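Local coordinates for protein alcohol dehydrogenase IV (Corynebacterium glutamicum, PDB 3IV7) that probably reduces maleylacetate, and may oxidise alcohols, with a nicotinamide cofactor, as a member of the iron-containing alcohol dehydrogenase family, at residues A26-E31 and K54-I59; S170-L175 and T259-L264; S181-N186 and A331-P336. All blocks are in the same frame, centred on the assembly; numbering follows the deposited sequence.

Contact 1 of 3, residues A26-E31 and K54-I59; sequences AFLKQE and KVASEI
Leu28 and Ile59 meet with their side chains at about a right angle, CD2 of Leu28 lying 3.6 Å from CD1 of Ile59. In the leucine CG is anti to the backbone N (chi1 -177°), on the side of helix 24-35 that faces residues 54-59, and CD2 does the touching. On Ile59, CG1 sits between the backbone N and the carbonyl carbon (chi1 63°), and CD1 at its end meets the leucine, while CG2 comes down on the helix backbone itself, 3.6 Å from CA of Lys29. The same Leu28 CD2 also touches the last residue of helix 49-55 and the first of the turn that follows: it is 3.7 Å from Val55 O and packs against Val55 CG1 and Ala56 CB as well. The turn is of type I, from Ala56 to Ile59, closed by Ile59 N bonding to Ala56 O; it brings Glu58 and Ile59 round to face the helix.

A second crossing lies beside the first. Lys29 and Glu58 also pass at about a right angle, but the contact is made by the aliphatic chain of the lysine: CD of Lys29 is 3.5 Å from Glu58 OE1. The two charged ends do not touch each other. Glu33, one turn further along helix 24-35, pairs with Lys29 NZ, and Ser25 near the start of that helix bonds Glu58 OE2 through its OG. Glu58 OE2 also comes close to Ala26 N, at an angle too poor for a hydrogen bond.

Beyond the pair, Ile59 leans on Val32 of helix 24-35, and Val55 reaches Ile118 of strand 115-119 in the parallel sheet. Glu31, on the same helix as Leu28, touches strand 7-20 and bonds to Thr151, so the helix packs on the sheet while its flank receives the end of helix 49-55.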
loop_
_atom_site.group_PDB
_atom_site.type_symbol
_atom_site.label_atom_id
_atom_site.label_comp_id
_atom_site.label_asym_id
_atom_site.label_seq_id
_atom_site.Cartn_x
_atom_site.Cartn_y
_atom_site.Cartn_z
ATOM N N ALA A 26 25.006 -0.637 4.318
ATOM C CA ALA A 26 24.943 0.785 3.941
ATOM C C ALA A 26 23.575 1.366 4.302
ATOM O O ALA A 26 23.490 2.446 4.906
ATOM C CB ALA A 26 25.247 0.954 2.451
ATOM N N PHE A 27 22.506 0.598 4.045
ATOM C CA PHE A 27 21.168 1.010 4.455
ATOM C C PHE A 27 21.044 1.138 5.978
ATOM O O PHE A 27 20.338 2.051 6.486
ATOM C CB PHE A 27 20.094 0.028 3.988
ATOM C CG PHE A 27 19.778 0.075 2.510
ATOM C CD1 PHE A 27 19.772 1.258 1.804
ATOM C CD2 PHE A 27 19.311 -1.058 1.879
ATOM C CE1 PHE A 27 19.424 1.266 0.458
ATOM C CE2 PHE A 27 18.949 -1.038 0.550
ATOM C CZ PHE A 27 19.011 0.112 -0.155
ATOM N N LEU A 28 21.630 0.185 6.716
ATOM C CA LEU A 28 21.547 0.220 8.189
ATOM C C LEU A 28 22.234 1.453 8.693
ATOM O O LEU A 28 21.716 2.135 9.578
ATOM C CB LEU A 28 22.151 -1.035 8.825
ATOM C CG LEU A 28 22.055 -1.141 10.370
ATOM C CD1 LEU A 28 20.605 -0.915 10.879
ATOM C CD2 LEU A 28 22.570 -2.482 10.865
ATOM N N LYS A 29 23.406 1.757 8.120
ATOM C CA LYS A 29 24.130 2.970 8.487
ATOM C C LYS A 29 23.230 4.203 8.275
ATOM O O LYS A 29 23.039 4.999 9.170
ATOM C CB LYS A 29 25.435 3.110 7.659
ATOM C CG LYS A 29 26.162 4.491 7.833
ATOM C CD LYS A 29 27.620 4.438 7.349
ATOM C CE LYS A 29 28.419 5.702 7.748
ATOM N NZ LYS A 29 27.954 6.931 7.009
ATOM N N GLN A 30 22.675 4.312 7.077
ATOM C CA GLN A 30 21.797 5.415 6.706
ATOM C C GLN A 30 20.643 5.537 7.683
ATOM O O GLN A 30 20.323 6.633 8.166
ATOM C CB GLN A 30 21.295 5.165 5.286
ATOM C CG GLN A 30 20.530 6.271 4.645
ATOM C CD GLN A 30 20.024 5.881 3.259
ATOM O OE1 GLN A 30 20.660 5.094 2.558
ATOM N NE2 GLN A 30 18.856 6.417 2.870
ATOM N N GLU A 31 20.052 4.400 8.038
ATOM C CA GLU A 31 18.893 4.384 8.929
ATOM C C GLU A 31 19.250 4.818 10.364
ATOM O O GLU A 31 18.527 5.610 10.980
ATOM C CB GLU A 31 18.246 2.978 8.891
ATOM C CG GLU A 31 17.063 2.808 9.670
ATOM C CD GLU A 31 15.869 3.594 9.154
ATOM O OE1 GLU A 31 15.922 4.175 8.073
ATOM O OE2 GLU A 31 14.890 3.643 9.873
ATOM N N LYS A 54 28.405 -8.717 10.230
ATOM C CA LYS A 54 28.721 -8.149 8.921
ATOM C C LYS A 54 27.693 -7.080 8.547
ATOM O O LYS A 54 28.045 -6.070 7.984
ATOM C CB LYS A 54 28.767 -9.216 7.820
ATOM C CG LYS A 54 29.830 -10.290 7.993
ATOM C CD LYS A 54 30.174 -10.960 6.632
ATOM C CE LYS A 54 30.602 -12.423 6.782
ATOM N NZ LYS A 54 29.404 -13.341 7.013
ATOM N N VAL A 55 26.420 -7.322 8.855
ATOM C CA VAL A 55 25.361 -6.368 8.526
ATOM C C VAL A 55 25.500 -5.064 9.307
ATOM O O VAL A 55 25.242 -3.998 8.780
ATOM C CB VAL A 55 23.988 -6.975 8.785
ATOM C CG1 VAL A 55 22.903 -5.903 8.739
ATOM C CG2 VAL A 55 23.726 -8.125 7.777
ATOM N N ALA A 56 25.936 -5.155 10.558
ATOM C CA ALA A 56 26.113 -3.968 11.388
ATOM C C ALA A 56 27.562 -3.413 11.372
ATOM O O ALA A 56 27.924 -2.638 12.253
ATOM C CB ALA A 56 25.689 -4.276 12.818
ATOM N N SER A 57 28.375 -3.810 10.376
ATOM C CA SER A 57 29.787 -3.425 10.326
ATOM C C SER A 57 30.013 -1.924 10.097
ATOM O O SER A 57 31.099 -1.424 10.343
ATOM C CB SER A 57 30.532 -4.215 9.242
ATOM O OG SER A 57 29.986 -3.931 7.966
ATOM N N GLU A 58 29.004 -1.217 9.620
ATOM C CA GLU A 58 29.146 0.210 9.416
ATOM C C GLU A 58 28.510 1.030 10.523
ATOM O O GLU A 58 28.418 2.258 10.399
ATOM C CB GLU A 58 28.567 0.628 8.068
ATOM C CG GLU A 58 29.125 -0.124 6.864
ATOM C CD GLU A 58 28.775 0.550 5.562
ATOM O OE1 GLU A 58 28.898 1.790 5.489
ATOM O OE2 GLU A 58 28.354 -0.148 4.617
ATOM N N ILE A 59 28.074 0.379 11.610
ATOM C CA ILE A 59 27.523 1.112 12.757
ATOM C C ILE A 59 28.133 0.685 14.072
ATOM O O ILE A 59 28.804 -0.342 14.158
ATOM C CB ILE A 59 25.959 0.980 12.861
ATOM C CG1 ILE A 59 25.520 -0.485 13.098
ATOM C CG2 ILE A 59 25.297 1.542 11.627
ATOM C CD1 ILE A 59 23.977 -0.611 13.559
#

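Contact 2 of 3, residues S170-L175 and T259-L264; sequences SGLNGL and THATVL
His260, whose ND1 is hydrogen-bonded to NE2 of His241, has Asn173 lying over one face of its ring. OD1 of Asn173 stands 3.4 Å above the ring plane, displaced toward the rim, where CG and ND1 are its nearest atoms. It makes no hydrogen bond to the ring; the amide simply lies over the face, its plane 25° from that of the imidazole. In Asn173 CG is anti to the backbone N (chi1 -178°), and ND2 has a weak bond to NE2 of His256. The imidazole is therefore flanked by an amide and by the rings of His241 and His256, a compact polar group inside a buried contact.

Beside this pair the interface is apolar. The axes of the two helical segments approach to 7.7 Å at a crossing angle of 54°, and a small residue sits where the backbones come close: CB of Ala261 is 3.8 Å from CB of Leu172 and 3.9 Å from its CD1. Nearly one turn later Leu264 lays CD2 against the other helix, 3.8 Å from Leu172 O and 4.1 Å from Leu175 CB. Leu175 and Leu264 cross at about a right angle, and both are backed by Leu295 of helix 291-301.

Such packing of helices 164-181 and 256-271 belongs to the all-helical C-terminal domain of iron-containing alcohol dehydrogenases. In iron-dependent relatives an acidic residue and histidines from this helical region bind the metal; the Asn173 and histidine cluster is consistent with a location at or near the corresponding pocket.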
loop_
_atom_site.group_PDB
_atom_site.type_symbol
_atom_site.label_atom_id
_atom_site.label_comp_id
_atom_site.label_asym_id
_atom_site.label_seq_id
_atom_site.Cartn_x
_atom_site.Cartn_y
_atom_site.Cartn_z
ATOM N N SER A 170 9.091 -21.746 3.473
ATOM C CA SER A 170 8.868 -20.381 3.961
ATOM C C SER A 170 8.216 -19.536 2.891
ATOM O O SER A 170 7.352 -18.708 3.192
ATOM C CB SER A 170 10.177 -19.706 4.445
ATOM O OG SER A 170 9.913 -18.384 4.930
ATOM N N GLY A 171 8.618 -19.711 1.643
ATOM C CA GLY A 171 7.954 -18.961 0.532
ATOM C C GLY A 171 6.467 -19.279 0.426
ATOM O O GLY A 171 5.639 -18.407 0.146
ATOM N N LEU A 172 6.117 -20.534 0.667
ATOM C CA LEU A 172 4.716 -20.946 0.608
ATOM C C LEU A 172 3.962 -20.441 1.828
ATOM O O LEU A 172 2.752 -20.237 1.764
ATOM C CB LEU A 172 4.618 -22.465 0.469
ATOM C CG LEU A 172 5.111 -22.988 -0.898
ATOM C CD1 LEU A 172 5.229 -24.504 -0.883
ATOM C CD2 LEU A 172 4.197 -22.548 -2.037
ATOM N N ASN A 173 4.675 -20.243 2.945
ATOM C CA ASN A 173 4.110 -19.536 4.120
ATOM C C ASN A 173 3.691 -18.122 3.669
ATOM O O ASN A 173 2.545 -17.676 3.902
ATOM C CB ASN A 173 5.174 -19.470 5.188
ATOM C CG ASN A 173 4.713 -18.813 6.498
ATOM O OD1 ASN A 173 3.553 -18.385 6.682
ATOM N ND2 ASN A 173 5.645 -18.688 7.389
ATOM N N GLY A 174 4.587 -17.467 2.939
ATOM C CA GLY A 174 4.327 -16.138 2.388
ATOM C C GLY A 174 3.164 -16.193 1.416
ATOM O O GLY A 174 2.288 -15.348 1.453
ATOM N N LEU A 175 3.109 -17.262 0.614
ATOM C CA LEU A 175 2.021 -17.449 -0.317
ATOM C C LEU A 175 0.662 -17.609 0.403
ATOM O O LEU A 175 -0.355 -17.111 -0.082
ATOM C CB LEU A 175 2.290 -18.634 -1.239
ATOM C CG LEU A 175 1.492 -18.632 -2.521
ATOM C CD1 LEU A 175 1.777 -17.358 -3.283
ATOM C CD2 LEU A 175 1.816 -19.926 -3.417
ATOM N N THR A 259 4.113 -26.473 7.877
ATOM C CA THR A 259 2.701 -26.616 8.187
ATOM C C THR A 259 1.905 -25.671 7.287
ATOM O O THR A 259 0.921 -26.065 6.663
ATOM C CB THR A 259 2.410 -26.312 9.671
ATOM O OG1 THR A 259 3.021 -27.328 10.491
ATOM C CG2 THR A 259 0.924 -26.294 9.928
ATOM N N HIS A 260 2.358 -24.434 7.197
ATOM C CA HIS A 260 1.731 -23.471 6.312
ATOM C C HIS A 260 1.754 -23.986 4.868
ATOM O O HIS A 260 0.735 -23.985 4.204
ATOM C CB HIS A 260 2.429 -22.122 6.399
ATOM C CG HIS A 260 1.978 -21.299 7.552
ATOM N ND1 HIS A 260 0.907 -20.441 7.469
ATOM C CD2 HIS A 260 2.395 -21.264 8.843
ATOM C CE1 HIS A 260 0.721 -19.863 8.643
ATOM N NE2 HIS A 260 1.599 -20.357 9.497
ATOM N N ALA A 261 2.914 -24.489 4.426
ATOM C CA ALA A 261 3.061 -24.979 3.079
ATOM C C ALA A 261 2.109 -26.105 2.796
ATOM O O ALA A 261 1.446 -26.116 1.756
ATOM C CB ALA A 261 4.510 -25.428 2.810
ATOM N N THR A 262 2.008 -27.031 3.735
ATOM C CA THR A 262 1.183 -28.218 3.576
ATOM C C THR A 262 -0.310 -27.916 3.601
ATOM O O THR A 262 -1.059 -28.416 2.777
ATOM C CB THR A 262 1.498 -29.253 4.657
ATOM O OG1 THR A 262 2.885 -29.600 4.591
ATOM C CG2 THR A 262 0.617 -30.533 4.483
ATOM N N VAL A 263 -0.726 -27.074 4.534
ATOM C CA VAL A 263 -2.144 -26.796 4.739
ATOM C C VAL A 263 -2.778 -25.937 3.623
ATOM O O VAL A 263 -3.954 -26.144 3.254
ATOM C CB VAL A 263 -2.365 -26.138 6.114
ATOM C CG1 VAL A 263 -3.773 -25.590 6.228
ATOM C CG2 VAL A 263 -2.084 -27.160 7.227
ATOM N N LEU A 264 -1.993 -25.000 3.076
ATOM C CA LEU A 264 -2.477 -24.035 2.083
ATOM C C LEU A 264 -3.310 -24.613 0.934
ATOM O O LEU A 264 -4.428 -24.166 0.705
ATOM C CB LEU A 264 -1.308 -23.212 1.538
ATOM C CG LEU A 264 -1.643 -22.219 0.402
ATOM C CD1 LEU A 264 -2.744 -21.237 0.815
ATOM C CD2 LEU A 264 -0.365 -21.476 -0.053
#

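Contact 3 of 3, residues S181-N186 and A331-P336; sequences SLWGPN and ANNPRP
Asn332 reaches across to Gly184 and Pro185, joining two loops of the helical C-terminal domain: the type I turn from Ser181 to Gly184 with the residues after it, and the loop between helices 318-326 and 339-351. Its ND2 gives a weak but nearly straight bond to Gly184 O, 3.5 Å long at an N-H...O angle of 170°. Its OD1 rests 3.5 Å from CA of Pro185 and also accepts from a water, 2.9 Å away, which donates a second time to Trp183 O at 2.7 Å. One amide therefore ties itself to the loop both directly and through the water, using both of its polar atoms.

Asn333 follows and points the same way as Trp183, the two side chains side by side with amide and indole planes 83° apart. The approach is loose, Asn333 OD1 being 4.1 Å from Trp183 CD1. What fixes the amide lies elsewhere: OD1 accepts from ND2 of Asn271, and ND2 donates over 2.7 Å to Arg335 O, in the carbonyl plane on a lone pair, a bond that spans Pro334.

Pro334 carries the apolar part. Its ring crosses the Trp183 side chain at about a right angle, meeting the CB end and coming to the indole obliquely. CG of Pro334 lies just 3.3 Å from CB of Trp183, a tight fit for two carbons, with CD of the proline 3.5 Å from the same CB. In Trp183 CG stands between the backbone N and the carbonyl carbon (chi1 48°); NE1 bonds to Asp180 OD1, and the side chain packs on Leu268 and Ala278. Arg335 takes no part in the contact with 181-186, but its NH1 is hydrogen-bonded to two carbonyl oxygens, Phe270 O and Leu358 O.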
loop_
_atom_site.group_PDB
_atom_site.type_symbol
_atom_site.label_atom_id
_atom_site.label_comp_id
_atom_site.label_asym_id
_atom_site.label_seq_id
_atom_site.Cartn_x
_atom_site.Cartn_y
_atom_site.Cartn_z
ATOM N N SER A 181 -5.673 -14.257 2.734
ATOM C CA SER A 181 -6.075 -12.862 2.847
ATOM C C SER A 181 -7.166 -12.484 1.826
ATOM O O SER A 181 -7.954 -11.553 2.059
ATOM C CB SER A 181 -4.862 -11.947 2.724
ATOM O OG SER A 181 -4.051 -11.991 3.914
ATOM N N LEU A 182 -7.223 -13.224 0.716
ATOM C CA LEU A 182 -8.229 -13.004 -0.308
ATOM C C LEU A 182 -9.664 -13.210 0.175
ATOM O O LEU A 182 -10.588 -12.653 -0.410
ATOM C CB LEU A 182 -7.941 -13.859 -1.550
ATOM C CG LEU A 182 -6.633 -13.491 -2.281
ATOM C CD1 LEU A 182 -6.387 -14.387 -3.466
ATOM C CD2 LEU A 182 -6.655 -12.010 -2.693
ATOM N N TRP A 183 -9.850 -14.044 1.206
ATOM C CA TRP A 183 -11.171 -14.208 1.850
ATOM C C TRP A 183 -11.013 -13.940 3.365
ATOM O O TRP A 183 -11.754 -14.472 4.184
ATOM C CB TRP A 183 -11.771 -15.615 1.578
ATOM C CG TRP A 183 -10.812 -16.693 1.817
ATOM C CD1 TRP A 183 -10.276 -17.058 3.026
ATOM C CD2 TRP A 183 -10.177 -17.519 0.836
ATOM N NE1 TRP A 183 -9.331 -18.032 2.848
ATOM C CE2 TRP A 183 -9.253 -18.342 1.518
ATOM C CE3 TRP A 183 -10.286 -17.640 -0.544
ATOM C CZ2 TRP A 183 -8.452 -19.261 0.862
ATOM C CZ3 TRP A 183 -9.509 -18.571 -1.185
ATOM C CH2 TRP A 183 -8.597 -19.368 -0.481
ATOM N N GLY A 184 -10.039 -13.096 3.717
ATOM C CA GLY A 184 -9.769 -12.767 5.121
ATOM C C GLY A 184 -10.946 -12.051 5.776
ATOM O O GLY A 184 -11.834 -11.548 5.075
ATOM N N PRO A 185 -10.955 -11.984 7.128
ATOM C CA PRO A 185 -12.066 -11.329 7.810
ATOM C C PRO A 185 -12.213 -9.858 7.441
ATOM O O PRO A 185 -13.307 -9.358 7.471
ATOM C CB PRO A 185 -11.705 -11.471 9.294
ATOM C CG PRO A 185 -10.236 -11.772 9.309
ATOM C CD PRO A 185 -9.976 -12.527 8.077
ATOM N N ASN A 186 -11.102 -9.185 7.113
ATOM C CA ASN A 186 -11.139 -7.773 6.687
ATOM C C ASN A 186 -10.543 -7.591 5.300
ATOM O O ASN A 186 -9.869 -6.615 5.035
ATOM C CB ASN A 186 -10.420 -6.892 7.698
ATOM C CG ASN A 186 -10.979 -7.054 9.117
ATOM O OD1 ASN A 186 -10.302 -7.571 10.007
ATOM N ND2 ASN A 186 -12.223 -6.665 9.308
ATOM N N ALA A 331 -16.507 -15.790 10.974
ATOM C CA ALA A 331 -17.882 -16.030 10.565
ATOM C C ALA A 331 -18.025 -15.914 9.037
ATOM O O ALA A 331 -18.824 -16.627 8.419
ATOM C CB ALA A 331 -18.823 -15.038 11.275
ATOM N N ASN A 332 -17.209 -15.052 8.421
ATOM C CA ASN A 332 -17.331 -14.811 6.989
ATOM C C ASN A 332 -16.493 -15.732 6.064
ATOM O O ASN A 332 -16.460 -15.514 4.863
ATOM C CB ASN A 332 -17.046 -13.332 6.676
ATOM C CG ASN A 332 -15.560 -13.017 6.632
ATOM O OD1 ASN A 332 -14.761 -13.582 7.394
ATOM N ND2 ASN A 332 -15.177 -12.117 5.723
ATOM N N ASN A 333 -15.886 -16.793 6.589
ATOM C CA ASN A 333 -15.180 -17.727 5.698
ATOM C C ASN A 333 -16.105 -18.131 4.527
ATOM O O ASN A 333 -17.276 -18.392 4.738
ATOM C CB ASN A 333 -14.721 -18.982 6.436
ATOM C CG ASN A 333 -13.904 -19.886 5.559
ATOM O OD1 ASN A 333 -12.788 -19.545 5.185
ATOM N ND2 ASN A 333 -14.467 -21.025 5.186
ATOM N N PRO A 334 -15.572 -18.178 3.292
ATOM C CA PRO A 334 -16.404 -18.470 2.132
ATOM C C PRO A 334 -17.323 -19.706 2.256
ATOM O O PRO A 334 -18.504 -19.606 1.951
ATOM C CB PRO A 334 -15.383 -18.666 1.032
ATOM C CG PRO A 334 -14.306 -17.729 1.368
ATOM C CD PRO A 334 -14.310 -17.553 2.883
ATOM N N ARG A 335 -16.756 -20.857 2.624
ATOM C CA ARG A 335 -17.522 -22.113 2.797
ATOM C C ARG A 335 -17.776 -22.307 4.288
ATOM O O ARG A 335 -16.857 -22.186 5.079
ATOM C CB ARG A 335 -16.692 -23.280 2.258
ATOM C CG ARG A 335 -17.392 -24.664 2.189
ATOM C CD ARG A 335 -16.502 -25.587 1.412
ATOM N NE ARG A 335 -17.048 -26.905 1.196
ATOM C CZ ARG A 335 -16.425 -27.865 0.513
ATOM N NH1 ARG A 335 -15.209 -27.650 0.009
ATOM N NH2 ARG A 335 -17.008 -29.053 0.341
ATOM N N PRO A 336 -19.035 -22.585 4.682
ATOM C CA PRO A 336 -19.276 -22.747 6.128
ATOM C C PRO A 336 -18.491 -23.937 6.705
ATOM O O PRO A 336 -18.520 -25.019 6.152
ATOM C CB PRO A 336 -20.791 -22.994 6.216
ATOM C CG PRO A 336 -21.298 -23.066 4.764
ATOM C CD PRO A 336 -20.116 -23.176 3.877
HETATM O O HOH W 1 -12.237 -14.931 6.783
#

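Contact 1 closes before the others open and lies in the N-terminal α/β part, on the flank of the parallel sheet. Contacts 2 and 3 belong to the helical C-terminal part, where their segments alternate along the chain: 170-175, 181-186, 259-264, 331-336. Helix 164-181 supplies one side of contact 2 and leads into the turn of contact 3; helix 256-271 likewise runs from contact 2 to the vicinity of Trp183. Their centres are 18 Å apart, so together they tie up the helical part. Contact 1, 31 Å from contact 2 and 41 Å from contact 3 between centres, packs helices of the sheet-containing part, across the chain's centre from contact 3.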